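Local structure of molybdopterin-guanine dinucleotide biosynthesis protein A (MobA) (Archaeoglobus fulgidus, 3NGW) at residues A[2-7]-A[40-45]; A[88-93]-A[124-129]; A[63-68]-A[76-81]. The protein probably acts as a GTP-binding nucleotidyltransferase that attaches GMP to molybdopterin in the synthesis of the molybdenum cofactor. All coordinates share one frame; numbering follows the deposited sequence.

Contact 1 (A[2-7]-A[40-45]); sequences KVAVLV and QTVFVC
Val5 and Phe43 sit side by side across two neighbouring parallel strands, 2-6 and 40-44, and mark the tight part of this contact. Phe43 CD1 comes obliquely to within 3.6 Å of Val5 CB, while Thr41 CG2 lies over one ring face, offset toward the rim. Thr41 has CG2 anti to its backbone N, which lets that methyl also reach Val5 CG2 at 3.8 Å. Val7 CG1 closes the row at the edge of the same ring. This face, lined by Val3, Val5, Thr41 and Phe43, is covered by helix 28-36, where Tyr36 O takes a hydrogen bond from Thr41 OG1. On the other face Leu6 CD2 packs on Val44 CB at 4.0 Å, and Ala4 and Val42 turn to helix 72-83. Five backbone hydrogen bonds join the strands, from Val3 N to Gln40 O at 3.0 Å through to Val7 N to Val44 O at 3.1 Å. Most are fairly straight, that from Val44 N to Val5 O being the most bent at 152°.

Packing gives way to solvent at the start of the strands. There Gln40, extended beyond CG, is exposed and lays its amide carbon CD beside Lys2 CG at 3.5 Å; the end of Lys2 leads away from Gln40, and its NZ is hydrogen-bonded to Phe83 O. Parallel neighbouring strands in register, whose connection includes helix 28-36, form a beta-alpha-beta unit of the Rossmann-like sheet expected of a GT-A nucleotidyltransferase domain.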
loop_
_atom_site.group_PDB
_atom_site.type_symbol
_atom_site.label_atom_id
_atom_site.label_comp_id
_atom_site.label_asym_id
_atom_site.label_seq_id
_atom_site.Cartn_x
_atom_site.Cartn_y
_atom_site.Cartn_z
ATOM N N LYS A 2 8.211 -3.629 -9.144
ATOM C CA LYS A 2 7.982 -4.289 -7.860
ATOM C C LYS A 2 6.844 -3.591 -7.092
ATOM O O LYS A 2 6.816 -2.364 -6.979
ATOM C CB LYS A 2 9.262 -4.265 -7.017
ATOM C CG LYS A 2 10.205 -5.429 -7.281
ATOM C CD LYS A 2 11.573 -5.197 -6.655
ATOM C CE LYS A 2 12.333 -4.106 -7.403
ATOM N NZ LYS A 2 13.545 -3.680 -6.657
ATOM N N VAL A 3 5.921 -4.392 -6.564
ATOM C CA VAL A 3 4.769 -3.900 -5.820
ATOM C C VAL A 3 4.657 -4.556 -4.446
ATOM O O VAL A 3 4.706 -5.784 -4.326
ATOM C CB VAL A 3 3.459 -4.182 -6.599
ATOM C CG1 VAL A 3 2.264 -3.630 -5.845
ATOM C CG2 VAL A 3 3.535 -3.569 -7.995
ATOM N N ALA A 4 4.516 -3.734 -3.408
ATOM C CA ALA A 4 4.368 -4.234 -2.041
ATOM C C ALA A 4 2.967 -3.862 -1.566
ATOM O O ALA A 4 2.677 -2.691 -1.355
ATOM C CB ALA A 4 5.420 -3.596 -1.125
ATOM N N VAL A 5 2.100 -4.853 -1.397
ATOM C CA VAL A 5 0.733 -4.599 -0.954
ATOM C C VAL A 5 0.627 -4.773 0.562
ATOM O O VAL A 5 0.918 -5.844 1.094
ATOM C CB VAL A 5 -0.257 -5.550 -1.667
ATOM C CG1 VAL A 5 -1.703 -5.173 -1.325
ATOM C CG2 VAL A 5 -0.041 -5.474 -3.186
ATOM N N LEU A 6 0.235 -3.705 1.252
ATOM C CA LEU A 6 0.103 -3.736 2.706
ATOM C C LEU A 6 -1.271 -4.299 3.073
ATOM O O LEU A 6 -2.287 -3.631 2.876
ATOM C CB LEU A 6 0.273 -2.320 3.275
ATOM C CG LEU A 6 1.549 -1.556 2.911
ATOM C CD1 LEU A 6 1.496 -0.164 3.515
ATOM C CD2 LEU A 6 2.776 -2.296 3.411
ATOM N N VAL A 7 -1.302 -5.521 3.609
ATOM C CA VAL A 7 -2.563 -6.173 3.970
ATOM C C VAL A 7 -2.693 -6.518 5.451
ATOM O O VAL A 7 -3.568 -7.293 5.838
ATOM C CB VAL A 7 -2.767 -7.488 3.159
ATOM C CG1 VAL A 7 -2.518 -7.234 1.679
ATOM C CG2 VAL A 7 -1.850 -8.586 3.681
ATOM N N GLN A 40 5.783 -8.067 -9.958
ATOM C CA GLN A 40 6.715 -8.695 -9.019
ATOM C C GLN A 40 6.254 -8.174 -7.673
ATOM O O GLN A 40 6.782 -7.195 -7.143
ATOM C CB GLN A 40 8.138 -8.245 -9.294
ATOM C CG GLN A 40 9.153 -9.083 -8.556
ATOM C CD GLN A 40 10.552 -8.555 -8.734
ATOM O OE1 GLN A 40 10.843 -7.885 -9.725
ATOM N NE2 GLN A 40 11.437 -8.863 -7.784
ATOM N N THR A 41 5.274 -8.874 -7.125
ATOM C CA THR A 41 4.600 -8.476 -5.902
ATOM C C THR A 41 4.790 -9.318 -4.648
ATOM O O THR A 41 4.942 -10.529 -4.721
ATOM C CB THR A 41 3.090 -8.423 -6.195
ATOM O OG1 THR A 41 2.880 -7.650 -7.381
ATOM C CG2 THR A 41 2.325 -7.823 -5.042
ATOM N N VAL A 42 4.793 -8.650 -3.498
ATOM C CA VAL A 42 4.840 -9.329 -2.209
ATOM C C VAL A 42 3.716 -8.696 -1.411
ATOM O O VAL A 42 3.405 -7.523 -1.585
ATOM C CB VAL A 42 6.173 -9.139 -1.427
ATOM C CG1 VAL A 42 7.311 -9.787 -2.175
ATOM C CG2 VAL A 42 6.440 -7.662 -1.176
ATOM N N PHE A 43 3.087 -9.493 -0.563
ATOM C CA PHE A 43 2.009 -9.005 0.270
ATOM C C PHE A 43 2.560 -8.955 1.684
ATOM O O PHE A 43 2.933 -9.984 2.253
ATOM C CB PHE A 43 0.820 -9.946 0.157
ATOM C CG PHE A 43 0.212 -9.968 -1.213
ATOM C CD1 PHE A 43 -0.809 -9.084 -1.554
ATOM C CD2 PHE A 43 0.711 -10.826 -2.188
ATOM C CE1 PHE A 43 -1.329 -9.055 -2.862
ATOM C CE2 PHE A 43 0.207 -10.809 -3.490
ATOM C CZ PHE A 43 -0.814 -9.921 -3.830
ATOM N N VAL A 44 2.632 -7.745 2.230
ATOM C CA VAL A 44 3.178 -7.529 3.561
ATOM C C VAL A 44 2.138 -7.630 4.669
ATOM O O VAL A 44 1.259 -6.778 4.799
ATOM C CB VAL A 44 3.863 -6.156 3.648
ATOM C CG1 VAL A 44 4.612 -6.033 4.977
ATOM C CG2 VAL A 44 4.807 -5.983 2.469
ATOM N N CYS A 45 2.262 -8.685 5.464
ATOM C CA CYS A 45 1.351 -8.955 6.571
ATOM C C CYS A 45 1.822 -8.288 7.851
ATOM O O CYS A 45 2.987 -7.905 7.966
ATOM C CB CYS A 45 1.249 -10.464 6.794
ATOM S SG CYS A 45 0.843 -11.376 5.295
#

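Contact 2 (A[88-93]-A[124-129]); sequences VAAIDM and EPLLAY
Met93, present as selenomethionine, crosses Leu126 at about a right angle and Leu127 obliquely; its CE is nearest Leu126 and its SE nearest Leu127. CE comes to 3.7 Å from Leu126 CB and also lies beside the carbonyl of that residue, whereas SE rests 3.9 Å from Leu127 CB. The bend at chi3 (-100°) sets CE on the Leu126 side. The Glu124 carboxylate lies beside the same methyl, OE2 being 3.9 Å from Met93 CE. The other oxygen, OE1, accepts a hydrogen bond from Leu126 N at 2.9 Å, met on its anti side and 27° out of the carboxylate plane, a bond from the first residue of the type I turn 124-127 to the N-H of its third.

These side chains gather where the central strand 86-90 of the mixed sheet ends and the chain turns, at Ala90 to Met93, in a second type I turn. After the turn 124-127 the chain passes strand 86-90 at Leu127 and Ala128, turns a corner at 128 and leads into strand 129-130, the reversed strand of the mixed sheet, in a fold consistent with the GT-A clan. The firm backbone bond is Val88 N to Ala128 O, 2.7 Å and nearly straight at 172°; the return bond from Ala128 N to Val88 O and that from Ala90 N to Leu126 O are weak.

Ala90 CB fits beside Leu126 CB at 3.9 Å, and Ala89 CB meets Leu127 CD2 at the same distance. Leu126 also reaches Leu6 of strand 2-6. Past the strand end, Asp92 forms a salt bridge with Lys18.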
loop_
_atom_site.group_PDB
_atom_site.type_symbol
_atom_site.label_atom_id
_atom_site.label_comp_id
_atom_site.label_asym_id
_atom_site.label_seq_id
_atom_site.Cartn_x
_atom_site.Cartn_y
_atom_site.Cartn_z
ATOM N N VAL A 88 4.199 1.113 -3.142
ATOM C CA VAL A 88 3.372 0.561 -2.077
ATOM C C VAL A 88 1.907 0.845 -2.358
ATOM O O VAL A 88 1.553 1.890 -2.891
ATOM C CB VAL A 88 3.759 1.161 -0.702
ATOM C CG1 VAL A 88 2.840 0.625 0.389
ATOM C CG2 VAL A 88 5.208 0.818 -0.381
ATOM N N ALA A 89 1.063 -0.110 -2.013
ATOM C CA ALA A 89 -0.360 0.038 -2.210
ATOM C C ALA A 89 -1.011 -0.674 -1.037
ATOM O O ALA A 89 -0.679 -1.818 -0.732
ATOM C CB ALA A 89 -0.781 -0.594 -3.514
ATOM N N ALA A 90 -1.918 0.010 -0.356
ATOM C CA ALA A 90 -2.590 -0.603 0.769
ATOM C C ALA A 90 -3.826 -1.336 0.272
ATOM O O ALA A 90 -4.438 -0.945 -0.725
ATOM C CB ALA A 90 -2.964 0.451 1.779
ATOM N N ILE A 91 -4.173 -2.414 0.963
ATOM C CA ILE A 91 -5.339 -3.203 0.625
ATOM C C ILE A 91 -6.589 -2.347 0.797
ATOM O O ILE A 91 -7.627 -2.644 0.217
ATOM C CB ILE A 91 -5.450 -4.427 1.549
ATOM C CG1 ILE A 91 -6.534 -5.369 1.043
ATOM C CG2 ILE A 91 -5.783 -3.975 2.963
ATOM C CD1 ILE A 91 -6.531 -6.730 1.725
ATOM N N ASP A 92 -6.474 -1.288 1.597
ATOM C CA ASP A 92 -7.588 -0.384 1.861
ATOM C C ASP A 92 -8.075 0.303 0.591
ATOM O O ASP A 92 -9.182 0.839 0.554
ATOM C CB ASP A 92 -7.186 0.685 2.883
ATOM C CG ASP A 92 -6.625 0.093 4.166
ATOM O OD1 ASP A 92 -5.578 -0.593 4.109
ATOM O OD2 ASP A 92 -7.225 0.318 5.238
HETATM N N MSE A 93 -7.243 0.301 -0.443
HETATM C CA MSE A 93 -7.594 0.906 -1.724
HETATM C C MSE A 93 -7.722 -0.226 -2.753
HETATM O O MSE A 93 -6.748 -0.588 -3.411
HETATM C CB MSE A 93 -6.500 1.900 -2.138
HETATM C CG MSE A 93 -6.464 3.160 -1.282
HETATM SE SE MSE A 93 -4.919 4.310 -1.554
HETATM C CE MSE A 93 -3.858 3.766 -0.022
ATOM N N GLU A 124 -0.510 11.036 0.262
ATOM C CA GLU A 124 -1.073 9.705 0.438
ATOM C C GLU A 124 0.109 8.755 0.383
ATOM O O GLU A 124 0.453 8.247 -0.681
ATOM C CB GLU A 124 -2.059 9.376 -0.673
ATOM C CG GLU A 124 -2.518 7.940 -0.637
ATOM C CD GLU A 124 -2.899 7.484 0.755
ATOM O OE1 GLU A 124 -1.993 7.161 1.548
ATOM O OE2 GLU A 124 -4.105 7.455 1.068
ATOM N N PRO A 125 0.750 8.504 1.538
ATOM C CA PRO A 125 1.919 7.628 1.673
ATOM C C PRO A 125 1.736 6.141 1.375
ATOM O O PRO A 125 2.713 5.453 1.069
ATOM C CB PRO A 125 2.352 7.850 3.122
ATOM C CG PRO A 125 1.789 9.200 3.469
ATOM C CD PRO A 125 0.432 9.143 2.827
ATOM N N LEU A 126 0.507 5.642 1.481
ATOM C CA LEU A 126 0.254 4.230 1.241
ATOM C C LEU A 126 -0.093 3.922 -0.212
ATOM O O LEU A 126 -0.684 2.892 -0.525
ATOM C CB LEU A 126 -0.842 3.725 2.185
ATOM C CG LEU A 126 -0.456 3.874 3.656
ATOM C CD1 LEU A 126 -1.448 3.149 4.533
ATOM C CD2 LEU A 126 0.945 3.308 3.869
ATOM N N LEU A 127 0.292 4.827 -1.099
ATOM C CA LEU A 127 0.071 4.654 -2.525
ATOM C C LEU A 127 1.152 5.506 -3.178
ATOM O O LEU A 127 0.871 6.522 -3.814
ATOM C CB LEU A 127 -1.328 5.135 -2.911
ATOM C CG LEU A 127 -1.953 4.563 -4.189
ATOM C CD1 LEU A 127 -1.526 5.339 -5.397
ATOM C CD2 LEU A 127 -1.561 3.099 -4.318
ATOM N N ALA A 128 2.402 5.082 -2.988
ATOM C CA ALA A 128 3.555 5.798 -3.527
ATOM C C ALA A 128 4.794 4.928 -3.744
ATOM O O ALA A 128 4.846 3.766 -3.345
ATOM C CB ALA A 128 3.906 6.957 -2.606
ATOM N N TYR A 129 5.789 5.531 -4.383
ATOM C CA TYR A 129 7.060 4.892 -4.680
ATOM C C TYR A 129 8.061 5.140 -3.547
ATOM O O TYR A 129 8.172 6.257 -3.033
ATOM C CB TYR A 129 7.623 5.464 -5.986
ATOM C CG TYR A 129 9.087 5.161 -6.207
ATOM C CD1 TYR A 129 9.505 3.948 -6.763
ATOM C CD2 TYR A 129 10.066 6.059 -5.783
ATOM C CE1 TYR A 129 10.872 3.642 -6.881
ATOM C CE2 TYR A 129 11.417 5.759 -5.894
ATOM C CZ TYR A 129 11.812 4.557 -6.438
ATOM O OH TYR A 129 13.158 4.289 -6.506
#

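Contact 3 (A[63-68]-A[76-81]); sequences IWDLHK and IHAALR
With CG anti to the backbone N in both residues (chi1 -168° in Asp65, 172° in His77), the carboxylate and the imidazole reach across from loop and helix to meet. His77 ND1 donates to Asp65 OD1 over 3.2 Å in a nearly straight bond. The oxygen lies at the ring edge, close to the imidazole plane, and is approached nearly along its C-O axis, although carboxylate and ring are turned 56° apart. This His-carboxylate bond should favour a proton on ND1. The second oxygen, OD2, accepts from Gly69 N: one carboxylate oxygen is bonded to the helix residue and the other to the loop backbone.

The segments belong to a beta-alpha-beta crossover, from edge strand 62-63 through helix 72-83, packed on the sheet, to strand 86-90, as in an alpha/beta nucleotidyltransferase fold. Ala78 CB faces the loop backbone, 3.8 Å from Asp65 CA, a close fit for a small side chain. Ile63 adds an apolar touch, its CD1 lying 4.2 Å from Ala79 CA. On the ring of His77, Arg81 CG lies 3.4 Å above one face, while Arg81 NH2 forms salt bridges with Asp136 and Glu139.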
loop_
_atom_site.group_PDB
_atom_site.type_symbol
_atom_site.label_atom_id
_atom_site.label_comp_id
_atom_site.label_asym_id
_atom_site.label_seq_id
_atom_site.Cartn_x
_atom_site.Cartn_y
_atom_site.Cartn_z
ATOM N N ILE A 63 5.084 -11.786 3.172
ATOM C CA ILE A 63 6.209 -11.463 4.037
ATOM C C ILE A 63 5.753 -10.641 5.253
ATOM O O ILE A 63 4.583 -10.268 5.359
ATOM C CB ILE A 63 7.289 -10.694 3.230
ATOM C CG1 ILE A 63 6.735 -9.355 2.730
ATOM C CG2 ILE A 63 7.715 -11.532 2.025
ATOM C CD1 ILE A 63 7.779 -8.463 2.081
ATOM N N TRP A 64 6.682 -10.360 6.162
ATOM C CA TRP A 64 6.376 -9.603 7.365
ATOM C C TRP A 64 7.660 -8.963 7.892
ATOM O O TRP A 64 8.754 -9.372 7.503
ATOM C CB TRP A 64 5.770 -10.540 8.414
ATOM C CG TRP A 64 6.706 -11.641 8.856
ATOM C CD1 TRP A 64 7.637 -11.575 9.857
ATOM C CD2 TRP A 64 6.833 -12.951 8.282
ATOM N NE1 TRP A 64 8.333 -12.760 9.942
ATOM C CE2 TRP A 64 7.857 -13.621 8.988
ATOM C CE3 TRP A 64 6.179 -13.624 7.243
ATOM C CZ2 TRP A 64 8.248 -14.923 8.689
ATOM C CZ3 TRP A 64 6.565 -14.925 6.942
ATOM C CH2 TRP A 64 7.592 -15.563 7.667
ATOM N N ASP A 65 7.528 -7.956 8.758
ATOM C CA ASP A 65 8.692 -7.277 9.337
ATOM C C ASP A 65 9.445 -8.254 10.239
ATOM O O ASP A 65 8.903 -8.729 11.239
ATOM C CB ASP A 65 8.255 -6.059 10.153
ATOM C CG ASP A 65 9.428 -5.155 10.536
ATOM O OD1 ASP A 65 9.999 -4.499 9.635
ATOM O OD2 ASP A 65 9.784 -5.105 11.732
ATOM N N LEU A 66 10.698 -8.534 9.883
ATOM C CA LEU A 66 11.539 -9.476 10.627
ATOM C C LEU A 66 11.582 -9.196 12.124
ATOM O O LEU A 66 11.551 -10.123 12.932
ATOM C CB LEU A 66 12.975 -9.466 10.085
ATOM C CG LEU A 66 13.708 -10.817 9.985
ATOM C CD1 LEU A 66 15.198 -10.569 9.710
ATOM C CD2 LEU A 66 13.549 -11.623 11.271
ATOM N N HIS A 67 11.663 -7.924 12.498
ATOM C CA HIS A 67 11.719 -7.593 13.909
ATOM C C HIS A 67 10.377 -7.142 14.477
ATOM O O HIS A 67 10.281 -6.167 15.228
ATOM C CB HIS A 67 12.814 -6.553 14.163
ATOM C CG HIS A 67 14.191 -7.044 13.829
ATOM N ND1 HIS A 67 14.663 -8.271 14.242
ATOM C CD2 HIS A 67 15.195 -6.474 13.119
ATOM C CE1 HIS A 67 15.898 -8.438 13.800
ATOM N NE2 HIS A 67 16.245 -7.362 13.117
ATOM N N LYS A 68 9.343 -7.883 14.096
ATOM C CA LYS A 68 7.983 -7.653 14.551
ATOM C C LYS A 68 7.578 -6.183 14.690
ATOM O O LYS A 68 7.052 -5.772 15.727
ATOM C CB LYS A 68 7.775 -8.391 15.880
ATOM C CG LYS A 68 8.428 -9.775 15.922
ATOM C CD LYS A 68 7.863 -10.651 17.042
ATOM C CE LYS A 68 6.612 -11.431 16.593
ATOM N NZ LYS A 68 5.502 -10.577 16.045
ATOM N N ILE A 76 6.226 -1.036 5.034
ATOM C CA ILE A 76 6.982 -0.490 3.915
ATOM C C ILE A 76 8.444 -0.890 4.084
ATOM O O ILE A 76 9.082 -1.382 3.147
ATOM C CB ILE A 76 6.860 1.047 3.866
ATOM C CG1 ILE A 76 5.416 1.434 3.546
ATOM C CG2 ILE A 76 7.798 1.627 2.813
ATOM C CD1 ILE A 76 5.130 2.925 3.708
ATOM N N HIS A 77 8.962 -0.693 5.293
ATOM C CA HIS A 77 10.340 -1.045 5.616
ATOM C C HIS A 77 10.605 -2.506 5.276
ATOM O O HIS A 77 11.624 -2.836 4.677
ATOM C CB HIS A 77 10.606 -0.803 7.111
ATOM C CG HIS A 77 11.933 -1.311 7.587
ATOM N ND1 HIS A 77 12.079 -2.517 8.239
ATOM C CD2 HIS A 77 13.178 -0.783 7.487
ATOM C CE1 HIS A 77 13.356 -2.711 8.521
ATOM N NE2 HIS A 77 14.044 -1.674 8.075
ATOM N N ALA A 78 9.675 -3.372 5.665
ATOM C CA ALA A 78 9.799 -4.796 5.402
ATOM C C ALA A 78 9.955 -5.058 3.907
ATOM O O ALA A 78 10.800 -5.856 3.491
ATOM C CB ALA A 78 8.572 -5.537 5.938
ATOM N N ALA A 79 9.136 -4.398 3.098
ATOM C CA ALA A 79 9.214 -4.581 1.650
ATOM C C ALA A 79 10.559 -4.089 1.111
ATOM O O ALA A 79 11.163 -4.737 0.266
ATOM C CB ALA A 79 8.060 -3.844 0.957
ATOM N N LEU A 80 11.030 -2.943 1.591
ATOM C CA LEU A 80 12.309 -2.437 1.121
ATOM C C LEU A 80 13.446 -3.393 1.465
ATOM O O LEU A 80 14.355 -3.599 0.656
ATOM C CB LEU A 80 12.591 -1.053 1.703
ATOM C CG LEU A 80 11.591 0.008 1.233
ATOM C CD1 LEU A 80 11.934 1.329 1.870
ATOM C CD2 LEU A 80 11.609 0.127 -0.287
ATOM N N ARG A 81 13.396 -3.988 2.658
ATOM C CA ARG A 81 14.437 -4.928 3.079
ATOM C C ARG A 81 14.320 -6.262 2.336
ATOM O O ARG A 81 15.283 -7.018 2.246
ATOM C CB ARG A 81 14.359 -5.184 4.592
ATOM C CG ARG A 81 14.618 -3.968 5.463
ATOM C CD ARG A 81 15.984 -3.353 5.206
ATOM N NE ARG A 81 16.269 -2.255 6.135
ATOM C CZ ARG A 81 17.226 -1.346 5.957
ATOM N NH1 ARG A 81 18.004 -1.387 4.881
ATOM N NH2 ARG A 81 17.412 -0.393 6.857
#

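In the fold
Contacts 1 and 2 share the main sheet: strand 2-6 lies between strands 40-44 and 86-90, and Leu6 N to Ala89 O (2.9 Å) is a probable hydrogen bond between them. Contact 3 adjoins contact 1 at the sheet edge, where Cys45 N and Ile63 O lie 2.8 Å apart, and over the face where Ala4 CB meets Ala79 CB at 3.4 Å. Contacts 2 and 3 meet through Val88 CG2 and Ile76 CG1 at 4.0 Å. The Met93 side chain is about 10 Å from that of Asp184, a calcium ligand seen for this protein but unoccupied in this chain. Bound calcium ions about 10 Å from the Met93 side chain and about 9 Å from that of His77 are not coordinated by either.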